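Local coordinates for putative thiosulfate sulfurtransferase YNJE (Escherichia coli, PDB 2WLR), which catalyses the transfer of sulfur from thiosulfate to cyanide, giving thiocyanate and sulfite, as a monomeric periplasmic enzyme built of rhodanese domains, at residues L283-Q286 and D287-L290; D344-T347 and A348-A352; E373-M376 and Y377-M381. All coordinates share one frame; numbering follows the deposited sequence.

Interaction 1 of 3, residues L283-Q286 and D287-L290; sequences LHRQ and DASL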
loop_
_atom_site.group_PDB
_atom_site.type_symbol
_atom_site.label_atom_id
_atom_site.label_comp_id
_atom_site.label_asym_id
_atom_site.label_seq_id
_atom_site.Cartn_x
_atom_site.Cartn_y
_atom_site.Cartn_z
ATOM N N LEU A 283 13.691 -15.196 -13.088
ATOM C CA LEU A 283 14.887 -14.422 -13.417
ATOM C C LEU A 283 15.244 -14.479 -14.900
ATOM O O LEU A 283 14.917 -15.446 -15.615
ATOM C CB LEU A 283 16.078 -14.892 -12.588
ATOM C CG LEU A 283 15.905 -14.801 -11.066
ATOM C CD1 LEU A 283 17.026 -15.579 -10.360
ATOM C CD2 LEU A 283 15.907 -13.360 -10.648
ATOM N N HIS A 284 15.878 -13.392 -15.341
ATOM C CA HIS A 284 16.390 -13.245 -16.709
ATOM C C HIS A 284 15.309 -13.345 -17.759
ATOM O O HIS A 284 15.494 -13.980 -18.803
ATOM C CB HIS A 284 17.531 -14.245 -16.923
ATOM C CG HIS A 284 18.534 -14.207 -15.822
ATOM N ND1 HIS A 284 18.751 -15.272 -14.978
ATOM C CD2 HIS A 284 19.305 -13.196 -15.358
ATOM C CE1 HIS A 284 19.651 -14.932 -14.070
ATOM N NE2 HIS A 284 20.003 -13.679 -14.281
ATOM N N ARG A 285 14.177 -12.691 -17.502
ATOM C CA ARG A 285 13.036 -12.724 -18.410
ATOM C C ARG A 285 12.469 -11.336 -18.599
ATOM O O ARG A 285 12.617 -10.470 -17.727
ATOM C CB ARG A 285 11.945 -13.615 -17.851
ATOM C CG ARG A 285 12.302 -15.112 -17.888
ATOM C CD ARG A 285 11.351 -15.967 -17.051
ATOM N NE ARG A 285 9.998 -15.964 -17.589
ATOM C CZ ARG A 285 8.962 -16.546 -16.997
ATOM N NH1 ARG A 285 9.145 -17.197 -15.858
ATOM N NH2 ARG A 285 7.751 -16.475 -17.529
ATOM N N GLN A 286 11.782 -11.153 -19.712
ATOM C CA GLN A 286 11.049 -9.922 -19.978
ATOM C C GLN A 286 9.572 -10.049 -19.602
ATOM O O GLN A 286 8.881 -9.033 -19.398
ATOM C CB GLN A 286 11.221 -9.511 -21.442
ATOM C CG GLN A 286 12.681 -9.268 -21.813
ATOM C CD GLN A 286 13.315 -8.128 -21.019
ATOM O OE1 GLN A 286 12.715 -7.052 -20.863
ATOM N NE2 GLN A 286 14.527 -8.360 -20.507
ATOM N N ASP A 287 9.070 -11.279 -19.511
ATOM C CA ASP A 287 7.687 -11.537 -19.132
ATOM C C ASP A 287 7.508 -11.891 -17.642
ATOM O O ASP A 287 6.413 -12.307 -17.219
ATOM C CB ASP A 287 7.057 -12.624 -20.036
ATOM C CG ASP A 287 7.677 -13.997 -19.843
ATOM O OD1 ASP A 287 8.840 -14.079 -19.428
ATOM O OD2 ASP A 287 6.998 -15.011 -20.126
ATOM N N ALA A 288 8.570 -11.704 -16.864
ATOM C CA ALA A 288 8.530 -11.940 -15.429
ATOM C C ALA A 288 9.594 -11.112 -14.750
ATOM O O ALA A 288 10.632 -10.804 -15.338
ATOM C CB ALA A 288 8.736 -13.446 -15.120
ATOM N N SER A 289 9.331 -10.743 -13.494
ATOM C CA SER A 289 10.292 -10.046 -12.652
ATOM C C SER A 289 10.277 -10.612 -11.258
ATOM O O SER A 289 9.196 -10.834 -10.707
ATOM C CB SER A 289 9.934 -8.566 -12.550
ATOM O OG SER A 289 10.210 -7.874 -13.767
ATOM N N LEU A 290 11.463 -10.838 -10.691
ATOM C CA LEU A 290 11.652 -11.093 -9.272
ATOM C C LEU A 290 12.159 -9.773 -8.720
ATOM O O LEU A 290 13.193 -9.236 -9.136
ATOM C CB LEU A 290 12.639 -12.243 -9.012
ATOM C CG LEU A 290 12.780 -12.696 -7.572
ATOM C CD1 LEU A 290 11.444 -13.115 -6.940
ATOM C CD2 LEU A 290 13.816 -13.821 -7.501
HETATM O O HOH W 1 13.333 -11.488 -14.815
#
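Arg285 grips the carboxylate of Asp287 side-on, using NE and NH2 for its two oxygens. Arg285 NE lies 2.9 Å from Asp287 OD1, which it meets on the syn side but tilted out of the carboxylate plane. The bond from Arg285 NH2 to Asp287 OD2 is 3.1 Å long and nearly straight (171°), in the guanidinium plane but from above the carboxylate, for the two planes are turned 59° apart. A bend at chi3 (66°) folds the arginine back over the turn, where the methyl of Ala288 sits under the centre of one guanidinium face, CB 3.6 Å from Arg285 CZ. The remaining nitrogen, NH1, bonds to the carbonyl of Gly281. Within the turn a water accepts from Arg285 N at 3.1 Å and lies 2.8 Å from Ala288 O, and at its mouth Leu283 CD2 meets Leu290 CD2 at 3.8 Å. This is the reversal that leads from helix 276-280 into strand 288-292 of the parallel rhodanese sheet; Gln286 OE1 pairs with Asn354 and Ser289 OG with Gln359 and Arg319. Two charged bonds with a methyl against one face fix the guanidinium's rotation, and the salt bridge probably balances both charges at this partly exposed turn.

Interaction 2 of 3, residues D344-T347 and A348-A352; sequences DDIT and AMWKA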
loop_
_atom_site.group_PDB
_atom_site.type_symbol
_atom_site.label_atom_id
_atom_site.label_comp_id
_atom_site.label_asym_id
_atom_site.label_seq_id
_atom_site.Cartn_x
_atom_site.Cartn_y
_atom_site.Cartn_z
ATOM N N ASP A 344 0.040 5.800 -10.131
ATOM C CA ASP A 344 0.829 6.243 -11.281
ATOM C C ASP A 344 2.295 6.341 -10.873
ATOM O O ASP A 344 3.187 6.018 -11.636
ATOM C CB ASP A 344 0.330 7.614 -11.780
ATOM C CG ASP A 344 -0.920 7.527 -12.637
ATOM O OD1 ASP A 344 -1.361 6.425 -13.023
ATOM O OD2 ASP A 344 -1.469 8.609 -12.939
ATOM N N ASP A 345 2.556 6.852 -9.677
ATOM C CA ASP A 345 3.920 7.042 -9.234
ATOM C C ASP A 345 4.614 5.698 -8.954
ATOM O O ASP A 345 5.747 5.494 -9.348
ATOM C CB ASP A 345 3.948 7.944 -8.015
ATOM C CG ASP A 345 3.402 9.341 -8.309
ATOM O OD1 ASP A 345 3.215 9.687 -9.503
ATOM O OD2 ASP A 345 3.147 10.077 -7.330
ATOM N N ILE A 346 3.924 4.774 -8.304
ATOM C CA ILE A 346 4.461 3.439 -8.088
ATOM C C ILE A 346 4.724 2.760 -9.432
ATOM O O ILE A 346 5.794 2.155 -9.629
ATOM C CB ILE A 346 3.523 2.596 -7.172
ATOM C CG1 ILE A 346 3.478 3.239 -5.789
ATOM C CG2 ILE A 346 3.999 1.172 -7.066
ATOM C CD1 ILE A 346 2.441 2.704 -4.787
ATOM N N THR A 347 3.757 2.844 -10.339
ATOM C CA THR A 347 3.933 2.298 -11.665
ATOM C C THR A 347 5.187 2.836 -12.348
ATOM O O THR A 347 5.945 2.071 -12.917
ATOM C CB THR A 347 2.698 2.514 -12.528
ATOM O OG1 THR A 347 1.564 1.957 -11.848
ATOM C CG2 THR A 347 2.867 1.872 -13.900
ATOM N N ALA A 348 5.425 4.129 -12.236
ATOM C CA ALA A 348 6.599 4.737 -12.898
ATOM C C ALA A 348 7.900 4.277 -12.278
ATOM O O ALA A 348 8.898 4.026 -12.986
ATOM C CB ALA A 348 6.495 6.228 -12.827
HETATM N N MSE A 349 7.941 4.154 -10.973
HETATM C CA MSE A 349 9.190 3.758 -10.368
HETATM C C MSE A 349 9.511 2.303 -10.700
HETATM O O MSE A 349 10.680 1.966 -10.917
HETATM C CB MSE A 349 9.302 4.118 -8.888
HETATM C CG MSE A 349 8.640 3.292 -7.929
HETATM SE SE MSE A 349 8.861 4.224 -6.160
HETATM C CE MSE A 349 7.676 3.019 -5.247
ATOM N N TRP A 350 8.485 1.455 -10.794
ATOM C CA TRP A 350 8.668 0.062 -11.221
ATOM C C TRP A 350 9.047 -0.036 -12.708
ATOM O O TRP A 350 9.954 -0.802 -13.073
ATOM C CB TRP A 350 7.447 -0.804 -10.858
ATOM C CG TRP A 350 7.347 -1.100 -9.384
ATOM C CD1 TRP A 350 8.332 -0.959 -8.451
ATOM C CD2 TRP A 350 6.206 -1.596 -8.690
ATOM N NE1 TRP A 350 7.868 -1.319 -7.218
ATOM C CE2 TRP A 350 6.574 -1.719 -7.339
ATOM C CE3 TRP A 350 4.914 -1.955 -9.089
ATOM C CZ2 TRP A 350 5.700 -2.166 -6.360
ATOM C CZ3 TRP A 350 4.023 -2.381 -8.106
ATOM C CH2 TRP A 350 4.437 -2.513 -6.772
ATOM N N LYS A 351 8.385 0.753 -13.547
ATOM C CA LYS A 351 8.664 0.717 -14.985
ATOM C C LYS A 351 10.116 1.021 -15.256
ATOM O O LYS A 351 10.731 0.389 -16.142
ATOM C CB LYS A 351 7.768 1.673 -15.762
ATOM C CG LYS A 351 8.043 1.693 -17.276
ATOM C CD LYS A 351 7.105 2.640 -17.982
ATOM C CE LYS A 351 7.273 2.579 -19.490
ATOM N NZ LYS A 351 6.661 3.809 -20.083
ATOM N N ALA A 352 10.680 1.957 -14.501
ATOM C CA ALA A 352 12.103 2.345 -14.660
ATOM C C ALA A 352 13.072 1.179 -14.448
ATOM O O ALA A 352 14.205 1.187 -14.975
ATOM C CB ALA A 352 12.455 3.517 -13.761
#
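Ile346 and Trp350 stand one turn apart on helix 343-351 of a rhodanese domain, side by side and pointing the same way, an i/i+4 CH-pi pair. The indole can be followed outward from its root. Trp350 CB lies 3.6 Å from Ile346 O, the carbonyl that also accepts the helical bond from Trp350 N. CG keeps close to that oxygen as well. CD2 is shared between that oxygen and the isoleucine methyl; beyond it CE2, CE3, CZ2, CZ3 and CH2 all lie round Ile346 CG2, which rests over one face of the six-membered ring, 3.5 Å from its centroid and only 5° off the normal. With CG2 of Ile346 set anti to the backbone N, this branch faces the indole, while CG1 makes a looser apolar contact with CE of selenomethionine Met349, 4.2 Å away. NE1 bonds to the carbonyl of Gly321; Trp383 meets the indole edge-to-face, and Thr374 and Ala378 of helix 369-380 touch it too, so the ring joins two helices of the domain. The backbone bonds continue on the neighbouring rungs, Ala348 N to Asp344 O and Met349 N to Asp345 O, each 3.0 Å. On the next rung, Lys351 N reaches Thr347 O at 2.8 Å, and the same carbonyl oxygen touches Lys351 CB at 3.4 Å.

Interaction 3 of 3, residues E373-M376 and Y377-M381; sequences ETFM and YARAM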
loop_
_atom_site.group_PDB
_atom_site.type_symbol
_atom_site.label_atom_id
_atom_site.label_comp_id
_atom_site.label_asym_id
_atom_site.label_seq_id
_atom_site.Cartn_x
_atom_site.Cartn_y
_atom_site.Cartn_z
ATOM N N GLU A 373 3.616 -5.800 1.817
ATOM C CA GLU A 373 3.036 -4.474 1.622
ATOM C C GLU A 373 2.971 -4.142 0.133
ATOM O O GLU A 373 1.910 -3.666 -0.358
ATOM C CB GLU A 373 3.842 -3.428 2.419
ATOM C CG GLU A 373 3.294 -2.025 2.274
ATOM C CD GLU A 373 3.910 -1.021 3.232
ATOM O OE1 GLU A 373 4.793 -1.388 4.052
ATOM O OE2 GLU A 373 3.504 0.156 3.155
ATOM N N THR A 374 4.049 -4.352 -0.619
ATOM C CA THR A 374 4.013 -4.074 -2.047
ATOM C C THR A 374 3.055 -4.992 -2.780
ATOM O O THR A 374 2.401 -4.547 -3.731
ATOM C CB THR A 374 5.386 -4.123 -2.739
ATOM O OG1 THR A 374 6.069 -5.330 -2.430
ATOM C CG2 THR A 374 6.235 -2.949 -2.248
ATOM N N PHE A 375 2.985 -6.262 -2.368
ATOM C CA PHE A 375 1.981 -7.159 -2.930
ATOM C C PHE A 375 0.582 -6.577 -2.764
ATOM O O PHE A 375 -0.224 -6.561 -3.712
ATOM C CB PHE A 375 2.019 -8.517 -2.254
ATOM C CG PHE A 375 0.889 -9.417 -2.631
ATOM C CD1 PHE A 375 -0.278 -9.382 -1.915
ATOM C CD2 PHE A 375 1.008 -10.322 -3.666
ATOM C CE1 PHE A 375 -1.335 -10.221 -2.242
ATOM C CE2 PHE A 375 -0.062 -11.151 -3.990
ATOM C CZ PHE A 375 -1.227 -11.091 -3.251
HETATM N N MSE A 376 0.248 -6.133 -1.553
HETATM C CA MSE A 376 -1.090 -5.568 -1.333
HETATM C C MSE A 376 -1.359 -4.334 -2.169
HETATM O O MSE A 376 -2.456 -4.174 -2.680
HETATM C CB MSE A 376 -1.358 -5.321 0.152
HETATM C CG MSE A 376 -1.337 -6.553 1.033
HETATM SE SE MSE A 376 -2.747 -7.835 0.604
HETATM C CE MSE A 376 -4.254 -6.849 1.411
ATOM N N TYR A 377 -0.377 -3.453 -2.304
ATOM C CA TYR A 377 -0.534 -2.294 -3.188
ATOM C C TYR A 377 -0.729 -2.718 -4.664
ATOM O O TYR A 377 -1.646 -2.264 -5.313
ATOM C CB TYR A 377 0.637 -1.344 -3.047
ATOM C CG TYR A 377 0.805 -0.713 -1.676
ATOM C CD1 TYR A 377 -0.274 -0.638 -0.764
ATOM C CD2 TYR A 377 2.043 -0.250 -1.260
ATOM C CE1 TYR A 377 -0.127 -0.072 0.475
ATOM C CE2 TYR A 377 2.178 0.333 -0.012
ATOM C CZ TYR A 377 1.088 0.406 0.841
ATOM O OH TYR A 377 1.253 0.978 2.088
ATOM N N ALA A 378 0.109 -3.623 -5.167
ATOM C CA ALA A 378 -0.029 -4.086 -6.552
ATOM C C ALA A 378 -1.370 -4.760 -6.796
ATOM O O ALA A 378 -1.968 -4.585 -7.821
ATOM C CB ALA A 378 1.111 -5.068 -6.878
ATOM N N ARG A 379 -1.855 -5.522 -5.811
ATOM C CA ARG A 379 -3.175 -6.126 -5.878
ATOM C C ARG A 379 -4.269 -5.051 -6.016
ATOM O O ARG A 379 -5.133 -5.137 -6.905
ATOM C CB ARG A 379 -3.394 -6.976 -4.633
ATOM C CG ARG A 379 -4.767 -7.616 -4.541
ATOM C CD ARG A 379 -4.899 -8.405 -3.254
ATOM N NE ARG A 379 -6.252 -8.888 -2.952
ATOM C CZ ARG A 379 -7.029 -8.464 -1.960
ATOM N NH1 ARG A 379 -6.689 -7.455 -1.169
ATOM N NH2 ARG A 379 -8.223 -9.031 -1.795
ATOM N N ALA A 380 -4.201 -3.997 -5.188
ATOM C CA ALA A 380 -5.170 -2.884 -5.224
ATOM C C ALA A 380 -5.070 -2.126 -6.557
ATOM O O ALA A 380 -6.063 -1.597 -7.094
ATOM C CB ALA A 380 -4.908 -1.955 -4.054
HETATM N N MSE A 381 -3.868 -2.107 -7.119
HETATM C CA MSE A 381 -3.584 -1.486 -8.411
HETATM C C MSE A 381 -4.064 -2.314 -9.591
HETATM O O MSE A 381 -3.934 -1.876 -10.743
HETATM C CB MSE A 381 -2.083 -1.239 -8.539
HETATM C CG MSE A 381 -1.615 -0.079 -7.716
HETATM SE SE MSE A 381 0.324 -0.044 -7.345
HETATM C CE MSE A 381 1.119 0.198 -9.049
HETATM O O HOH W 2 -4.957 -5.237 -1.776
#
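Glu373 and Tyr377 run side by side one turn apart on helix 369-380, pointing the same way, with the carboxylate turned 74° from the phenol ring. The extended glutamate chain, CG anti to the backbone N (chi1 -180°), passes along the ring, its CG 3.5 Å from Tyr377 CE2, and brings OE2 to 2.6 Å from Tyr377 OH in a weak hydrogen bond. OE2 also bonds to His334 NE2. Nearer the backbone, Glu373 O lies 3.4 Å above one face of the tyrosine ring, offset toward its rim, and accepts the helical bond from Tyr377 N. With an alanine in place of Tyr377, Glu373 OE2 would probably be left to His334 alone, with a gap beside the glutamate CG. The Phe375 ring and the Arg379 guanidinium are almost parallel, 4° apart, but meet only through Arg379 CD, 4.1 Å from Phe375 CE1, without stacking. The methyl of selenomethionine Met376 stops 3.6 Å from Arg379 NH1. A water, 2.9 Å from each, returns that nitrogen to Met376 O of its own helix. Through Val231 O, NH1 also ties this buried helix to the preceding rhodanese domain, whereas Glu373 OE2 is shared between phenol and imidazole.

Overall arrangement
All three contacts belong to the third rhodanese domain. Interactions 2 and 3 touch, with centres about 13 Å apart: CE of selenomethionine Met381 packs 3.3 Å from Thr347 OG1 and 3.6 Å from Ile346 CG2, where helix 369-380 meets helix 343-351. Interaction 1 stands apart, its centre about 17 Å from interaction 2 and about 19 Å from interaction 3. Cys365, the persulfide-carrying residue, found here as a sulfinic acid, precedes helix 369-380. The side chain of Arg370, a probable substrate ligand, is about 6 Å from that of Glu373 and about 10 Å from that of Trp350. A bound HEPES molecule lies about 7 Å from the Met349 side chain and about 13 Å from that of Glu373.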